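Local coordinates for protein putative kinase (Chloroflexus aurantiacus, PDB 2RHM) that is of unknown function but has a P-loop nucleoside triphosphate hydrolase fold and is thought to be a kinase, probably binding a nucleotide, at residues 84-96 against 150-162. Residues are numbered along the deposited sequence; the frame is centred on the assembly and turned at random.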
# COMPACT_ATOMS: atom_id res chain seq x y z
N SER B 84 -6.75 -10.68 -5.04
CA SER B 84 -7.30 -11.32 -3.85
C SER B 84 -8.33 -12.35 -4.28
O SER B 84 -8.69 -12.42 -5.45
CB SER B 84 -7.99 -10.29 -2.96
OG SER B 84 -8.34 -10.86 -1.71
N ASN B 85 -8.82 -13.13 -3.32
CA ASN B 85 -9.99 -13.96 -3.58
C ASN B 85 -11.21 -13.09 -3.25
O ASN B 85 -11.83 -13.23 -2.21
CB ASN B 85 -9.95 -15.29 -2.82
CG ASN B 85 -9.81 -15.13 -1.32
OD1 ASN B 85 -9.05 -14.28 -0.84
ND2 ASN B 85 -10.51 -15.99 -0.57
N PHE B 86 -11.53 -12.18 -4.16
CA PHE B 86 -12.59 -11.20 -3.92
C PHE B 86 -13.97 -11.84 -3.76
O PHE B 86 -14.30 -12.85 -4.42
CB PHE B 86 -12.64 -10.16 -5.03
CG PHE B 86 -11.45 -9.27 -5.09
CD1 PHE B 86 -11.33 -8.20 -4.22
CD2 PHE B 86 -10.45 -9.47 -6.03
CE1 PHE B 86 -10.24 -7.34 -4.29
CE2 PHE B 86 -9.35 -8.63 -6.10
CZ PHE B 86 -9.24 -7.57 -5.23
N ARG B 87 -14.79 -11.24 -2.91
CA ARG B 87 -16.14 -11.73 -2.62
C ARG B 87 -17.16 -10.77 -3.18
O ARG B 87 -17.13 -9.58 -2.86
CB ARG B 87 -16.38 -11.76 -1.13
CG ARG B 87 -15.62 -12.78 -0.37
CD ARG B 87 -16.00 -12.68 1.09
NE ARG B 87 -17.38 -13.11 1.31
CZ ARG B 87 -17.78 -14.38 1.36
NH1 ARG B 87 -16.91 -15.39 1.21
NH2 ARG B 87 -19.06 -14.67 1.56
N VAL B 88 -18.07 -11.27 -4.00
CA VAL B 88 -19.09 -10.43 -4.59
C VAL B 88 -19.91 -9.72 -3.51
O VAL B 88 -20.24 -8.53 -3.63
CB VAL B 88 -20.04 -11.25 -5.49
CG1 VAL B 88 -21.27 -10.44 -5.87
CG2 VAL B 88 -19.33 -11.71 -6.75
N ASP B 89 -20.26 -10.45 -2.46
CA ASP B 89 -21.17 -9.90 -1.47
C ASP B 89 -20.65 -8.67 -0.74
O ASP B 89 -21.45 -7.81 -0.39
CB ASP B 89 -21.63 -10.97 -0.47
CG ASP B 89 -20.52 -11.55 0.39
OD1 ASP B 89 -19.32 -11.28 0.19
OD2 ASP B 89 -20.87 -12.33 1.30
N LEU B 90 -19.33 -8.57 -0.55
CA LEU B 90 -18.73 -7.42 0.12
C LEU B 90 -17.88 -6.51 -0.77
O LEU B 90 -17.87 -5.29 -0.58
CB LEU B 90 -17.86 -7.92 1.27
CG LEU B 90 -18.57 -8.57 2.45
CD1 LEU B 90 -17.52 -8.93 3.49
CD2 LEU B 90 -19.63 -7.65 3.02
N ASP B 91 -17.13 -7.09 -1.70
CA ASP B 91 -16.23 -6.29 -2.53
C ASP B 91 -16.91 -5.51 -3.65
O ASP B 91 -16.35 -4.54 -4.15
CB ASP B 91 -15.07 -7.15 -3.06
CG ASP B 91 -14.13 -7.59 -1.95
OD1 ASP B 91 -13.51 -6.70 -1.33
OD2 ASP B 91 -13.98 -8.82 -1.70
N THR B 92 -18.13 -5.89 -4.03
CA THR B 92 -18.83 -5.09 -5.03
C THR B 92 -19.04 -3.65 -4.53
O THR B 92 -18.74 -2.69 -5.26
CB THR B 92 -20.18 -5.75 -5.40
OG1 THR B 92 -19.91 -7.09 -5.80
CG2 THR B 92 -20.86 -5.00 -6.53
N GLU B 93 -19.52 -3.49 -3.29
CA GLU B 93 -19.75 -2.15 -2.76
C GLU B 93 -18.42 -1.48 -2.41
O GLU B 93 -18.29 -0.25 -2.54
CB GLU B 93 -20.67 -2.18 -1.55
CG GLU B 93 -21.02 -0.77 -1.06
CD GLU B 93 -22.12 -0.76 -0.01
OE1 GLU B 93 -22.71 -1.83 0.23
OE2 GLU B 93 -22.38 0.32 0.56
N ARG B 94 -17.42 -2.24 -2.00
CA ARG B 94 -16.12 -1.60 -1.77
C ARG B 94 -15.54 -1.02 -3.06
O ARG B 94 -14.94 0.05 -3.03
CB ARG B 94 -15.10 -2.52 -1.12
CG ARG B 94 -15.41 -2.92 0.33
CD ARG B 94 -14.51 -4.08 0.71
NE ARG B 94 -14.93 -4.69 1.97
CZ ARG B 94 -14.77 -5.98 2.27
NH1 ARG B 94 -14.27 -6.84 1.39
NH2 ARG B 94 -15.19 -6.42 3.45
N MSE B 95 -15.72 -1.73 -4.17
CA MSE B 95 -15.25 -1.24 -5.47
C MSE B 95 -16.05 -0.02 -5.91
O MSE B 95 -15.51 0.92 -6.47
CB MSE B 95 -15.32 -2.34 -6.52
CG MSE B 95 -14.33 -3.43 -6.28
SE MSE B 95 -12.58 -2.95 -6.93
CE MSE B 95 -11.64 -4.54 -6.21
N GLN B 96 -17.35 -0.02 -5.65
CA GLN B 96 -18.16 1.16 -5.93
C GLN B 96 -17.71 2.37 -5.14
O GLN B 96 -17.61 3.47 -5.68
CB GLN B 96 -19.62 0.85 -5.65
CG GLN B 96 -20.21 0.02 -6.76
CD GLN B 96 -21.49 -0.68 -6.38
OE1 GLN B 96 -22.06 -0.45 -5.32
NE2 GLN B 96 -21.93 -1.58 -7.25
N ARG B 150 -16.07 -27.06 -4.65
CA ARG B 150 -16.50 -25.65 -4.60
C ARG B 150 -16.90 -25.03 -5.93
O ARG B 150 -17.80 -24.18 -5.98
CB ARG B 150 -15.39 -24.80 -3.97
CG ARG B 150 -15.80 -23.39 -3.64
CD ARG B 150 -15.10 -22.92 -2.41
NE ARG B 150 -13.67 -22.76 -2.62
CZ ARG B 150 -12.75 -22.83 -1.67
NH1 ARG B 150 -13.08 -23.11 -0.40
NH2 ARG B 150 -11.48 -22.65 -1.98
N GLY B 151 -16.26 -25.39 -7.03
CA GLY B 151 -16.55 -24.71 -8.28
C GLY B 151 -15.90 -23.33 -8.31
O GLY B 151 -15.26 -22.89 -7.34
N ASP B 152 -16.10 -22.64 -9.42
CA ASP B 152 -15.37 -21.42 -9.70
C ASP B 152 -15.86 -20.17 -8.97
O ASP B 152 -17.05 -20.00 -8.74
CB ASP B 152 -15.35 -21.21 -11.20
CG ASP B 152 -14.73 -22.38 -11.93
OD1 ASP B 152 -13.99 -23.17 -11.28
OD2 ASP B 152 -14.99 -22.53 -13.14
N ILE B 153 -14.93 -19.31 -8.58
CA ILE B 153 -15.30 -18.13 -7.83
C ILE B 153 -16.15 -17.22 -8.70
O ILE B 153 -15.86 -17.01 -9.89
CB ILE B 153 -14.06 -17.34 -7.33
CG1 ILE B 153 -14.42 -16.42 -6.18
CG2 ILE B 153 -13.43 -16.53 -8.43
CD1 ILE B 153 -13.22 -15.83 -5.47
N PRO B 154 -17.24 -16.69 -8.14
CA PRO B 154 -17.98 -15.70 -8.93
C PRO B 154 -17.17 -14.41 -9.12
O PRO B 154 -16.59 -13.89 -8.17
CB PRO B 154 -19.23 -15.45 -8.09
CG PRO B 154 -19.34 -16.67 -7.21
CD PRO B 154 -17.92 -16.97 -6.87
N PRO B 155 -17.17 -13.85 -10.35
CA PRO B 155 -16.40 -12.65 -10.56
C PRO B 155 -17.13 -11.42 -10.03
O PRO B 155 -18.35 -11.46 -9.81
CB PRO B 155 -16.28 -12.58 -12.09
CG PRO B 155 -17.45 -13.30 -12.60
CD PRO B 155 -17.87 -14.30 -11.57
N LEU B 156 -16.41 -10.30 -9.84
CA LEU B 156 -17.09 -9.11 -9.36
C LEU B 156 -17.89 -8.49 -10.51
O LEU B 156 -17.39 -8.39 -11.62
CB LEU B 156 -16.15 -8.09 -8.76
CG LEU B 156 -15.30 -8.55 -7.58
CD1 LEU B 156 -14.40 -7.45 -7.08
CD2 LEU B 156 -16.20 -9.06 -6.46
N PRO B 157 -19.11 -8.05 -10.24
CA PRO B 157 -19.93 -7.49 -11.31
C PRO B 157 -19.61 -6.00 -11.57
O PRO B 157 -20.45 -5.14 -11.33
CB PRO B 157 -21.35 -7.66 -10.76
CG PRO B 157 -21.20 -7.58 -9.33
CD PRO B 157 -19.83 -8.07 -8.95
N LEU B 158 -18.42 -5.74 -12.10
CA LEU B 158 -17.89 -4.37 -12.22
C LEU B 158 -18.14 -3.75 -13.59
O LEU B 158 -17.95 -2.54 -13.78
CB LEU B 158 -16.37 -4.42 -12.01
CG LEU B 158 -15.86 -4.97 -10.68
CD1 LEU B 158 -14.36 -4.91 -10.65
CD2 LEU B 158 -16.45 -4.18 -9.51
N GLY B 159 -18.58 -4.55 -14.54
CA GLY B 159 -18.65 -4.10 -15.89
C GLY B 159 -17.23 -4.25 -16.42
O GLY B 159 -16.30 -4.61 -15.69
N GLY B 160 -17.06 -3.99 -17.69
CA GLY B 160 -15.76 -4.11 -18.26
C GLY B 160 -15.44 -5.54 -18.61
O GLY B 160 -16.20 -6.46 -18.29
N PRO B 161 -14.32 -5.73 -19.28
CA PRO B 161 -13.95 -7.05 -19.76
C PRO B 161 -13.58 -8.01 -18.65
O PRO B 161 -13.12 -7.60 -17.58
CB PRO B 161 -12.72 -6.76 -20.65
CG PRO B 161 -12.26 -5.45 -20.31
CD PRO B 161 -13.37 -4.69 -19.67
N LEU B 162 -13.84 -9.29 -18.91
CA LEU B 162 -13.50 -10.38 -18.00
C LEU B 162 -12.84 -11.51 -18.79
O LEU B 162 -13.36 -11.93 -19.83
CB LEU B 162 -14.76 -10.91 -17.29
CG LEU B 162 -14.63 -12.18 -16.46
CD1 LEU B 162 -13.78 -11.97 -15.21
CD2 LEU B 162 -16.00 -12.71 -16.06
O HOH W 1 -14.20 -12.70 -7.18
O HOH W 2 -17.56 -13.94 -5.28
O HOH W 3 -21.06 -3.10 -9.43
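Leu156 packs its isobutyl end between Phe86 and the side of helix 88-101 formed by Val88, Asp91 and Met95, the tight half of this contact. Its CG lies beside its own backbone N (chi1 -59°), which turns the branched end toward segment 84-96: CD1 meets Phe86 CB at 3.8 Å, before the helix, and reaches the bent chain of selenomethionine Met95, while CD2 packs on Val88 CA at 3.7 Å. Further along, Leu158 CD2 rests on Met95 CB at 3.7 Å.

Waters bridge the backbones, one joining Phe86 O to Pro154 O, a second linking Pro154 O to Val88 N. The looser side has exposed Pro154 and Pro157, and water between Gln96 NE2 and Pro157 O. At this margin Val88 CG2 approaches Pro155 O (3.2 Å), and one turn on Thr92 makes a close local contact, OG1 3.3 Å from Pro157 CD while donating to Val88 O (2.6 Å) in the carbonyl plane, on a lone pair. An alanine in place of Thr92 is likely to leave Pro157 with thinner cover and Val88 O without its side-chain donor.

In this P-loop NTPase fold, the proline-rich loop, leading to edge strand 162-166, thus packs on the helix following strand 80-83; Tyr67 of helix 52-75 touches Phe86 and Met95, and Gln108 OE1 of strand 105-112 accepts a hydrogen bond from Leu156 N.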